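Local coordinates for ABC transporter, periplasmic substrate-binding protein (Thermotoga maritima, PDB 2HPG), which probably captures a solute in the periplasm and delivers it to a tripartite ATP-independent (TRAP) membrane transporter, at residues W30-D41 and E244-M253. Residues are numbered along the deposited sequence; the frame is centred on the assembly and turned at random. Where two conformers were deposited one is given.
Sequences WAKAVEEKTNGD and EYQKIIEEEM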
loop_
_atom_site.group_PDB
_atom_site.type_symbol
_atom_site.label_atom_id
_atom_site.label_comp_id
_atom_site.label_asym_id
_atom_site.label_seq_id
_atom_site.Cartn_x
_atom_site.Cartn_y
_atom_site.Cartn_z
ATOM N N TRP A 30 -14.569 3.703 -10.171
ATOM C CA TRP A 30 -14.923 4.676 -9.155
ATOM C C TRP A 30 -15.289 6.030 -9.749
ATOM O O TRP A 30 -16.296 6.629 -9.365
ATOM C CB TRP A 30 -13.773 4.848 -8.176
ATOM C CG TRP A 30 -13.834 6.073 -7.368
ATOM C CD1 TRP A 30 -14.763 6.394 -6.414
ATOM C CD2 TRP A 30 -12.886 7.140 -7.385
ATOM N NE1 TRP A 30 -14.449 7.596 -5.834
ATOM C CE2 TRP A 30 -13.311 8.091 -6.432
ATOM C CE3 TRP A 30 -11.718 7.395 -8.134
ATOM C CZ2 TRP A 30 -12.612 9.279 -6.200
ATOM C CZ3 TRP A 30 -11.016 8.568 -7.892
ATOM C CH2 TRP A 30 -11.457 9.491 -6.927
ATOM N N ALA A 31 -14.453 6.510 -10.660
ATOM C CA ALA A 31 -14.672 7.788 -11.342
ATOM C C ALA A 31 -15.986 7.781 -12.110
ATOM O O ALA A 31 -16.760 8.726 -12.033
ATOM C CB ALA A 31 -13.528 8.080 -12.291
ATOM N N LYS A 32 -16.223 6.715 -12.865
ATOM C CA LYS A 32 -17.463 6.584 -13.637
ATOM C C LYS A 32 -18.716 6.596 -12.736
ATOM O O LYS A 32 -19.703 7.256 -13.071
ATOM C CB LYS A 32 -17.380 5.341 -14.516
ATOM C CG LYS A 32 -18.502 5.183 -15.508
ATOM C CD LYS A 32 -18.112 4.209 -16.630
ATOM C CE LYS A 32 -17.306 4.912 -17.750
ATOM N NZ LYS A 32 -16.864 3.988 -18.871
ATOM N N ALA A 33 -18.648 5.924 -11.577
ATOM C CA ALA A 33 -19.753 5.878 -10.607
ATOM C C ALA A 33 -20.029 7.231 -9.933
ATOM O O ALA A 33 -21.193 7.620 -9.796
ATOM C CB ALA A 33 -19.487 4.800 -9.530
ATOM N N VAL A 34 -18.976 7.940 -9.503
ATOM C CA VAL A 34 -19.125 9.314 -8.982
ATOM C C VAL A 34 -19.723 10.262 -10.019
ATOM O O VAL A 34 -20.576 11.067 -9.695
ATOM C CB VAL A 34 -17.785 9.872 -8.485
ATOM C CG1 VAL A 34 -17.884 11.381 -8.222
ATOM C CG2 VAL A 34 -17.376 9.134 -7.243
ATOM N N GLU A 35 -19.282 10.140 -11.264
ATOM C CA GLU A 35 -19.819 10.939 -12.352
ATOM C C GLU A 35 -21.308 10.655 -12.547
ATOM O O GLU A 35 -22.105 11.581 -12.652
ATOM C CB GLU A 35 -19.015 10.697 -13.636
ATOM C CG GLU A 35 -17.689 11.467 -13.631
ATOM C CD GLU A 35 -16.634 10.918 -14.571
ATOM O OE1 GLU A 35 -16.977 10.150 -15.485
ATOM O OE2 GLU A 35 -15.449 11.267 -14.388
ATOM N N GLU A 36 -21.678 9.373 -12.576
ATOM C CA GLU A 36 -23.075 8.962 -12.718
ATOM C C GLU A 36 -23.950 9.482 -11.574
ATOM O O GLU A 36 -24.971 10.120 -11.808
ATOM C CB GLU A 36 -23.169 7.440 -12.801
ATOM C CG GLU A 36 -22.676 6.880 -14.138
ATOM C CD GLU A 36 -22.587 5.370 -14.147
ATOM O OE1 GLU A 36 -22.978 4.745 -13.138
ATOM O OE2 GLU A 36 -22.143 4.810 -15.176
ATOM N N LYS A 37 -23.531 9.222 -10.347
ATOM C CA LYS A 37 -24.323 9.579 -9.173
ATOM C C LYS A 37 -24.354 11.077 -8.824
ATOM O O LYS A 37 -25.170 11.500 -7.999
ATOM C CB LYS A 37 -23.846 8.770 -7.971
ATOM C CG LYS A 37 -24.051 7.265 -8.156
ATOM C CD LYS A 37 -23.999 6.511 -6.842
ATOM C CE LYS A 37 -23.957 4.997 -7.056
ATOM N NZ LYS A 37 -24.873 4.507 -8.153
ATOM N N THR A 38 -23.459 11.866 -9.426
ATOM C CA THR A 38 -23.461 13.331 -9.266
ATOM C C THR A 38 -24.034 14.003 -10.503
ATOM O O THR A 38 -23.992 15.227 -10.632
ATOM C CB THR A 38 -22.032 13.892 -9.058
ATOM O OG1 THR A 38 -21.251 13.645 -10.237
ATOM C CG2 THR A 38 -21.388 13.283 -7.841
ATOM N N ASN A 39 -24.533 13.196 -11.432
ATOM C CA ASN A 39 -25.157 13.681 -12.650
ATOM C C ASN A 39 -24.192 14.462 -13.537
ATOM O O ASN A 39 -24.603 15.419 -14.207
ATOM C CB ASN A 39 -26.387 14.566 -12.328
ATOM C CG ASN A 39 -27.159 14.109 -11.084
ATOM O OD1 ASN A 39 -27.202 14.826 -10.075
ATOM N ND2 ASN A 39 -27.766 12.925 -11.148
ATOM N N GLY A 40 -22.919 14.074 -13.548
ATOM C CA GLY A 40 -21.919 14.759 -14.356
ATOM C C GLY A 40 -21.363 16.034 -13.734
ATOM O O GLY A 40 -20.499 16.678 -14.325
ATOM N N ASP A 41 -21.842 16.407 -12.550
ATOM C CA ASP A 41 -21.325 17.592 -11.866
ATOM C C ASP A 41 -19.908 17.423 -11.324
ATOM O O ASP A 41 -19.192 18.406 -11.194
ATOM C CB ASP A 41 -22.257 18.038 -10.731
ATOM C CG ASP A 41 -23.304 19.047 -11.197
ATOM O OD1 ASP A 41 -23.503 19.198 -12.421
ATOM O OD2 ASP A 41 -23.906 19.709 -10.333
ATOM N N GLU A 244 -23.640 16.071 -0.123
ATOM C CA GLU A 244 -24.114 14.895 -0.844
ATOM C C GLU A 244 -23.002 14.325 -1.716
ATOM O O GLU A 244 -22.848 13.110 -1.846
ATOM C CB GLU A 244 -25.309 15.244 -1.736
ATOM C CG GLU A 244 -26.023 14.014 -2.301
ATOM C CD GLU A 244 -26.765 14.260 -3.606
ATOM O OE1 GLU A 244 -27.101 15.426 -3.911
ATOM O OE2 GLU A 244 -27.024 13.269 -4.326
ATOM N N TYR A 245 -22.241 15.217 -2.342
ATOM C CA TYR A 245 -21.163 14.787 -3.235
ATOM C C TYR A 245 -19.975 14.277 -2.437
ATOM O O TYR A 245 -19.298 13.347 -2.850
ATOM C CB TYR A 245 -20.733 15.925 -4.160
ATOM C CG TYR A 245 -21.739 16.328 -5.212
ATOM C CD1 TYR A 245 -22.921 15.619 -5.418
ATOM C CD2 TYR A 245 -21.479 17.416 -6.044
ATOM C CE1 TYR A 245 -23.828 16.004 -6.411
ATOM C CE2 TYR A 245 -22.369 17.801 -7.035
ATOM C CZ TYR A 245 -23.543 17.104 -7.208
ATOM O OH TYR A 245 -24.407 17.509 -8.208
ATOM N N GLN A 246 -19.727 14.892 -1.293
ATOM C CA GLN A 246 -18.701 14.416 -0.386
ATOM C C GLN A 246 -18.945 12.949 -0.022
ATOM O O GLN A 246 -18.014 12.131 -0.034
ATOM C CB GLN A 246 -18.667 15.286 0.880
ATOM C CG GLN A 246 -18.167 16.698 0.645
ATOM C CD GLN A 246 -18.063 17.529 1.917
ATOM O OE1 GLN A 246 -17.905 18.746 1.856
ATOM N NE2 GLN A 246 -18.146 16.887 3.061
ATOM N N LYS A 247 -20.196 12.617 0.283
ATOM C CA LYS A 247 -20.562 11.259 0.678
ATOM C C LYS A 247 -20.491 10.278 -0.471
ATOM O O LYS A 247 -20.021 9.164 -0.280
ATOM C CB LYS A 247 -21.964 11.206 1.313
ATOM C CG LYS A 247 -21.985 11.595 2.780
ATOM C CD LYS A 247 -23.298 11.199 3.463
ATOM C CE LYS A 247 -23.405 11.829 4.855
ATOM N NZ LYS A 247 -24.501 11.206 5.691
ATOM N N ILE A 248 -20.975 10.677 -1.648
ATOM C CA ILE A 248 -20.868 9.850 -2.843
ATOM C C ILE A 248 -19.410 9.510 -3.178
ATOM O O ILE A 248 -19.085 8.366 -3.501
ATOM C CB ILE A 248 -21.483 10.539 -4.062
ATOM C CG1 ILE A 248 -23.013 10.622 -3.916
ATOM C CG2 ILE A 248 -21.130 9.776 -5.357
ATOM C CD1 ILE A 248 -23.646 11.739 -4.713
ATOM N N ILE A 249 -18.539 10.504 -3.123
ATOM C CA ILE A 249 -17.140 10.282 -3.484
ATOM C C ILE A 249 -16.474 9.262 -2.554
ATOM O O ILE A 249 -15.840 8.308 -3.033
ATOM C CB ILE A 249 -16.324 11.587 -3.497
ATOM C CG1 ILE A 249 -16.794 12.500 -4.622
ATOM C CG2 ILE A 249 -14.866 11.291 -3.728
ATOM C CD1 ILE A 249 -16.297 13.937 -4.487
ATOM N N GLU A 250 -16.612 9.460 -1.241
ATOM C CA GLU A 250 -16.029 8.553 -0.248
ATOM C C GLU A 250 -16.615 7.155 -0.269
ATOM O O GLU A 250 -15.884 6.183 -0.127
ATOM C CB GLU A 250 -16.244 9.087 1.158
ATOM C CG GLU A 250 -15.492 10.318 1.491
ATOM C CD GLU A 250 -15.842 10.839 2.877
ATOM O OE1 GLU A 250 -17.037 11.114 3.132
ATOM O OE2 GLU A 250 -14.921 10.978 3.716
ATOM N N GLU A 251 -17.942 7.063 -0.378
ATOM C CA GLU A 251 -18.651 5.768 -0.380
ATOM C C GLU A 251 -18.348 4.957 -1.619
ATOM O O GLU A 251 -18.169 3.749 -1.549
ATOM C CB GLU A 251 -20.176 5.970 -0.308
ATOM C CG GLU A 251 -20.672 6.427 1.054
ATOM C CD GLU A 251 -22.179 6.623 1.102
ATOM O OE1 GLU A 251 -22.852 6.481 0.053
ATOM O OE2 GLU A 251 -22.682 6.923 2.202
ATOM N N GLU A 252 -18.324 5.617 -2.766
ATOM C CA GLU A 252 -18.021 4.927 -3.997
ATOM C C GLU A 252 -16.592 4.410 -4.066
ATOM O O GLU A 252 -16.322 3.401 -4.732
ATOM C CB GLU A 252 -18.288 5.832 -5.184
ATOM C CG GLU A 252 -19.748 6.019 -5.433
ATOM C CD GLU A 252 -20.457 4.710 -5.629
ATOM O OE1 GLU A 252 -19.899 3.828 -6.329
ATOM O OE2 GLU A 252 -21.568 4.563 -5.066
HETATM N N MSE A 253 -15.674 5.053 -3.374
HETATM C CA MSE A 253 -14.321 4.572 -3.458
HETATM C C MSE A 253 -13.956 3.566 -2.387
HETATM O O MSE A 253 -13.084 2.731 -2.610
HETATM C CB MSE A 253 -13.338 5.710 -3.469
HETATM C CG MSE A 253 -12.383 5.512 -4.615
HETATM SE SE MSE A 253 -10.761 6.111 -4.097
HETATM C CE MSE A 253 -10.169 7.177 -5.566
#
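W30, V34 and T38 of the helix ending at K37 face M253, I249 and Y245 of helix 243-278, the two axes running nearly antiparallel at 150° and 9.3 Å apart at their closest. This near-antiparallel helix pair belongs to the periplasmic binding protein fold, in which helix 22-37 is sandwiched between strand 42-47 and helix 243-278; V34 and W30 reach both, touching I44 of the strand as well. W30 buries more surface against helix 243-278 than any other residue of its segment. With CG anti to the backbone N (chi1 162°), its indole swings across to that helix, and NE1 donates to I249 O at 3.2 Å with an N-H...O angle of 157°, on a lone pair in the carbonyl plane. I249 O thereby serves two donors, since M253 N also bonds to it. CG2 of I249 meets the indole edge in plane, while selenomethionine M253 lies over one face in a Met-aromatic contact, though its exact placement is doubtful, the side chain being modelled in two conformers and too close to the ring; F13 adds an edge-to-face ring. A leucine in place of W30 would probably leave I249 O without its indole donor and open a gap beside I249 CG2. Midway, V34 CG1 packs on I249 CG1 at 3.9 Å, and I248 CG2 rests against K37 CB. At the exposed flank, E252 bends at chi2 to place its carboxylate beside A33 CB and the K37 chain, with K37 NZ still 4.5 Å from E252 OE2, beyond a salt bridge. A Schellman motif with N39 as C-prime residue ends the first helix. Just past the helix end, T38 CG2 sits over one face of the Y245 ring in a CH-pi contact, and Y245 OH donates to D41 OD2 at 3.1 Å, arriving from above the carboxylate plane.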